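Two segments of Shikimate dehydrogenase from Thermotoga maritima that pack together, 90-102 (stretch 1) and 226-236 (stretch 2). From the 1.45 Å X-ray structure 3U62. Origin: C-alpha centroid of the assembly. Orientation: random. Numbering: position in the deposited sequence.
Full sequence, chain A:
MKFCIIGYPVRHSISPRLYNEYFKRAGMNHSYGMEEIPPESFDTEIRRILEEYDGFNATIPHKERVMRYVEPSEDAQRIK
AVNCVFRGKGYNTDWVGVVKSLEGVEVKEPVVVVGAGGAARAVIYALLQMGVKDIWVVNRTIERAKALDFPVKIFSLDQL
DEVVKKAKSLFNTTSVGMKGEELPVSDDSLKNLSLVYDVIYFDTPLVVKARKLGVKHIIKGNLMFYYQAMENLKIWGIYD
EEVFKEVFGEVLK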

# COMPACT_ATOMS: atom_id res chain seq x y z
N GLY A 90 1.72 -16.88 -0.71
CA GLY A 90 1.34 -15.49 -0.50
C GLY A 90 2.45 -14.67 0.13
O GLY A 90 3.14 -15.13 1.03
N TYR A 91 2.60 -13.44 -0.36
CA TYR A 91 3.66 -12.54 0.10
C TYR A 91 3.10 -11.15 0.35
O TYR A 91 2.02 -10.81 -0.15
CB TYR A 91 4.77 -12.47 -0.94
CG TYR A 91 5.37 -13.81 -1.26
CD1 TYR A 91 4.99 -14.51 -2.41
CD2 TYR A 91 6.31 -14.40 -0.42
CE1 TYR A 91 5.53 -15.75 -2.71
CE2 TYR A 91 6.86 -15.64 -0.70
CZ TYR A 91 6.46 -16.31 -1.85
OH TYR A 91 7.01 -17.54 -2.13
N ASN A 92 3.82 -10.35 1.11
CA ASN A 92 3.50 -8.93 1.23
C ASN A 92 4.66 -8.07 0.77
O ASN A 92 5.73 -8.07 1.37
CB ASN A 92 3.06 -8.57 2.66
CG ASN A 92 2.37 -7.22 2.73
OD1 ASN A 92 1.16 -7.15 2.97
ND2 ASN A 92 3.12 -6.15 2.52
N THR A 93 4.43 -7.34 -0.32
CA THR A 93 5.45 -6.47 -0.89
C THR A 93 5.16 -5.00 -0.61
O THR A 93 5.98 -4.13 -0.92
CB THR A 93 5.61 -6.69 -2.41
OG1 THR A 93 4.38 -6.37 -3.08
CG2 THR A 93 5.96 -8.14 -2.70
N ASP A 94 3.99 -4.72 -0.04
CA ASP A 94 3.60 -3.36 0.33
C ASP A 94 4.57 -2.75 1.35
O ASP A 94 4.98 -1.60 1.18
CB ASP A 94 2.17 -3.32 0.88
CG ASP A 94 1.11 -3.23 -0.21
OD1 ASP A 94 1.44 -2.82 -1.35
OD2 ASP A 94 -0.06 -3.56 0.08
N TRP A 95 4.92 -3.52 2.38
CA TRP A 95 5.84 -3.02 3.41
C TRP A 95 7.24 -2.75 2.86
O TRP A 95 7.91 -1.81 3.28
CB TRP A 95 5.89 -3.95 4.64
CG TRP A 95 6.64 -5.24 4.46
CD1 TRP A 95 6.12 -6.44 4.08
CD2 TRP A 95 8.04 -5.47 4.68
NE1 TRP A 95 7.10 -7.40 4.04
CE2 TRP A 95 8.29 -6.84 4.41
CE3 TRP A 95 9.11 -4.66 5.08
CZ2 TRP A 95 9.56 -7.40 4.51
CZ3 TRP A 95 10.38 -5.22 5.19
CH2 TRP A 95 10.59 -6.59 4.91
N VAL A 96 7.66 -3.59 1.91
CA VAL A 96 8.92 -3.39 1.19
C VAL A 96 8.85 -2.08 0.40
O VAL A 96 9.81 -1.31 0.39
CB VAL A 96 9.23 -4.58 0.24
CG1 VAL A 96 10.39 -4.26 -0.70
CG2 VAL A 96 9.53 -5.84 1.04
N GLY A 97 7.71 -1.85 -0.25
CA GLY A 97 7.46 -0.60 -0.97
C GLY A 97 7.60 0.62 -0.08
O GLY A 97 8.17 1.63 -0.49
N VAL A 98 7.10 0.52 1.15
CA VAL A 98 7.17 1.62 2.12
C VAL A 98 8.61 1.87 2.59
O VAL A 98 9.07 3.02 2.56
CB VAL A 98 6.23 1.38 3.34
CG1 VAL A 98 6.34 2.53 4.35
CG2 VAL A 98 4.79 1.23 2.90
N VAL A 99 9.30 0.82 3.00
CA VAL A 99 10.70 0.93 3.44
C VAL A 99 11.56 1.57 2.35
O VAL A 99 12.28 2.54 2.62
CB VAL A 99 11.29 -0.44 3.86
CG1 VAL A 99 12.80 -0.35 4.10
CG2 VAL A 99 10.60 -0.97 5.11
N LYS A 100 11.47 1.04 1.14
CA LYS A 100 12.29 1.53 0.03
C LYS A 100 11.91 2.95 -0.41
O LYS A 100 12.79 3.71 -0.86
CB LYS A 100 12.27 0.55 -1.15
CG LYS A 100 13.02 -0.75 -0.86
CD LYS A 100 13.39 -1.51 -2.13
CE LYS A 100 14.52 -0.83 -2.90
NZ LYS A 100 15.74 -0.52 -1.95
N SER A 101 10.64 3.31 -0.29
CA SER A 101 10.18 4.67 -0.61
C SER A 101 10.77 5.72 0.33
O SER A 101 10.87 6.89 -0.02
CB SER A 101 8.65 4.75 -0.59
OG SER A 101 8.14 4.71 0.73
N LEU A 102 11.14 5.27 1.53
CA LEU A 102 11.68 6.16 2.56
C LEU A 102 13.20 6.07 2.69
O LEU A 102 13.76 6.51 3.69
CB LEU A 102 11.01 5.88 3.91
CG LEU A 102 9.53 6.25 4.04
CD1 LEU A 102 8.90 5.52 5.21
CD2 LEU A 102 9.33 7.76 4.16
N TYR A 226 6.07 1.81 -7.10
CA TYR A 226 7.28 1.48 -7.85
C TYR A 226 8.04 0.33 -7.20
O TYR A 226 8.39 -0.64 -7.87
CB TYR A 226 8.16 2.73 -7.96
CG TYR A 226 9.45 2.58 -8.73
CD1 TYR A 226 9.49 2.75 -10.11
CD2 TYR A 226 10.66 2.31 -8.07
CE1 TYR A 226 10.68 2.63 -10.82
CE2 TYR A 226 11.85 2.19 -8.77
CZ TYR A 226 11.86 2.35 -10.15
OH TYR A 226 13.04 2.22 -10.84
N TYR A 227 8.29 0.45 -5.90
CA TYR A 227 9.11 -0.54 -5.21
C TYR A 227 8.40 -1.85 -4.88
O TYR A 227 9.04 -2.90 -4.83
CB TYR A 227 9.76 0.07 -3.96
CG TYR A 227 10.88 1.04 -4.27
CD1 TYR A 227 10.77 2.39 -3.92
CD2 TYR A 227 12.04 0.61 -4.91
CE1 TYR A 227 11.80 3.28 -4.20
CE2 TYR A 227 13.08 1.50 -5.19
CZ TYR A 227 12.95 2.83 -4.83
OH TYR A 227 13.97 3.71 -5.11
N GLN A 228 7.08 -1.80 -4.67
CA GLN A 228 6.32 -3.05 -4.50
C GLN A 228 6.27 -3.83 -5.81
O GLN A 228 6.35 -5.06 -5.81
CB GLN A 228 4.92 -2.83 -3.88
CG GLN A 228 3.91 -2.05 -4.73
CD GLN A 228 3.13 -2.93 -5.70
OE1 GLN A 228 2.74 -4.05 -5.39
NE2 GLN A 228 2.89 -2.40 -6.90
N ALA A 229 6.15 -3.11 -6.93
CA ALA A 229 6.17 -3.71 -8.26
C ALA A 229 7.50 -4.40 -8.54
O ALA A 229 7.54 -5.50 -9.09
CB ALA A 229 5.88 -2.67 -9.33
N MET A 230 8.59 -3.74 -8.14
CA MET A 230 9.94 -4.30 -8.24
C MET A 230 10.03 -5.62 -7.48
O MET A 230 10.54 -6.62 -8.01
CB MET A 230 10.97 -3.30 -7.71
CG MET A 230 12.41 -3.81 -7.69
SD MET A 230 13.56 -2.67 -6.91
CE MET A 230 13.60 -1.34 -8.11
N GLU A 231 9.54 -5.62 -6.24
CA GLU A 231 9.57 -6.82 -5.40
C GLU A 231 8.69 -7.94 -5.96
O GLU A 231 9.07 -9.11 -5.92
CB GLU A 231 9.15 -6.47 -3.96
CG GLU A 231 9.50 -7.53 -2.92
CD GLU A 231 10.98 -7.60 -2.57
OE1 GLU A 231 11.72 -6.61 -2.84
OE2 GLU A 231 11.40 -8.66 -2.02
N ASN A 232 7.52 -7.57 -6.49
CA ASN A 232 6.62 -8.52 -7.16
C ASN A 232 7.33 -9.28 -8.27
O ASN A 232 7.25 -10.50 -8.35
CB ASN A 232 5.40 -7.81 -7.76
CG ASN A 232 4.49 -7.20 -6.71
OD1 ASN A 232 4.53 -7.56 -5.54
ND2 ASN A 232 3.66 -6.25 -7.15
N LEU A 233 8.02 -8.52 -9.13
CA LEU A 233 8.72 -9.09 -10.28
C LEU A 233 9.89 -9.98 -9.86
O LEU A 233 10.18 -10.97 -10.54
CB LEU A 233 9.19 -7.98 -11.23
CG LEU A 233 8.10 -7.20 -11.97
CD1 LEU A 233 8.68 -5.96 -12.61
CD2 LEU A 233 7.39 -8.05 -13.02
N LYS A 234 10.54 -9.63 -8.76
CA LYS A 234 11.61 -10.46 -8.20
C LYS A 234 11.06 -11.79 -7.69
O LYS A 234 11.66 -12.85 -7.94
CB LYS A 234 12.36 -9.72 -7.09
CG LYS A 234 13.26 -8.59 -7.57
CD LYS A 234 13.98 -7.93 -6.40
CE LYS A 234 14.84 -6.77 -6.87
NZ LYS A 234 15.62 -6.18 -5.75
N ILE A 235 9.94 -11.73 -6.98
CA ILE A 235 9.25 -12.93 -6.49
C ILE A 235 8.81 -13.82 -7.65
O ILE A 235 8.97 -15.05 -7.60
CB ILE A 235 8.05 -12.56 -5.58
CG1 ILE A 235 8.56 -12.02 -4.24
CG2 ILE A 235 7.13 -13.77 -5.35
CD1 ILE A 235 7.50 -11.36 -3.38
N TRP A 236 8.30 -13.20 -8.71
CA TRP A 236 7.84 -13.92 -9.89
C TRP A 236 8.98 -14.42 -10.79
O TRP A 236 8.74 -15.15 -11.76
CB TRP A 236 6.84 -13.06 -10.69
CG TRP A 236 5.56 -12.77 -9.95
CD1 TRP A 236 4.97 -13.55 -8.99
CD2 TRP A 236 4.69 -11.65 -10.14
NE1 TRP A 236 3.81 -12.97 -8.55
CE2 TRP A 236 3.60 -11.81 -9.25
CE3 TRP A 236 4.71 -10.52 -10.98
CZ2 TRP A 236 2.55 -10.88 -9.16
CZ3 TRP A 236 3.67 -9.60 -10.89
CH2 TRP A 236 2.61 -9.79 -9.99
O HOH W 1 13.50 5.73 -2.68

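How does Tyr 227 meet the first helix? Its ring lies under Lys 100, whose CB sits 3.7 Å from the ring centroid and 21° off the ring normal, a CH-pi contact over one face. A water extends the pairing, donating to Lys 100 O at 2.8 Å and lying 3.2 Å from Tyr 227 OH.

Why can the backbones come so close near Gln 228? Gly 97 has no side chain, and its CA lies 4.4 Å from Gln 228 CA; a CB there would stand only 3.4 Å from Gln 228 CB. The helix axes, at 128° to one another, approach to 7.4 Å. Gln 228 CB also rests 3.4 Å from Thr 93 O, a carbonyl already accepting from Gly 97 N.

What do Glu 231 and Asn 232 contribute? Glu 231 packs through CG against Thr 93 CG2 at 3.6 Å, while its OE1 lies 3.4 Å from Val 96 CG1. Asn 232 OD1 accepts the one direct hydrogen bond between the stretches, from Thr 93 OG1 at 2.7 Å. Its ND2 donates to Gln 228 OE1 at 3.0 Å, which helps orient the amide.

Where does the contact finish? Ile 235 reaches two residues: its CD1 lies 3.6 Å from Thr 93 CG2 and also 3.8 Å from Tyr 91 CB, and its CG2 approaches Tyr 91 CE1 to 3.7 Å.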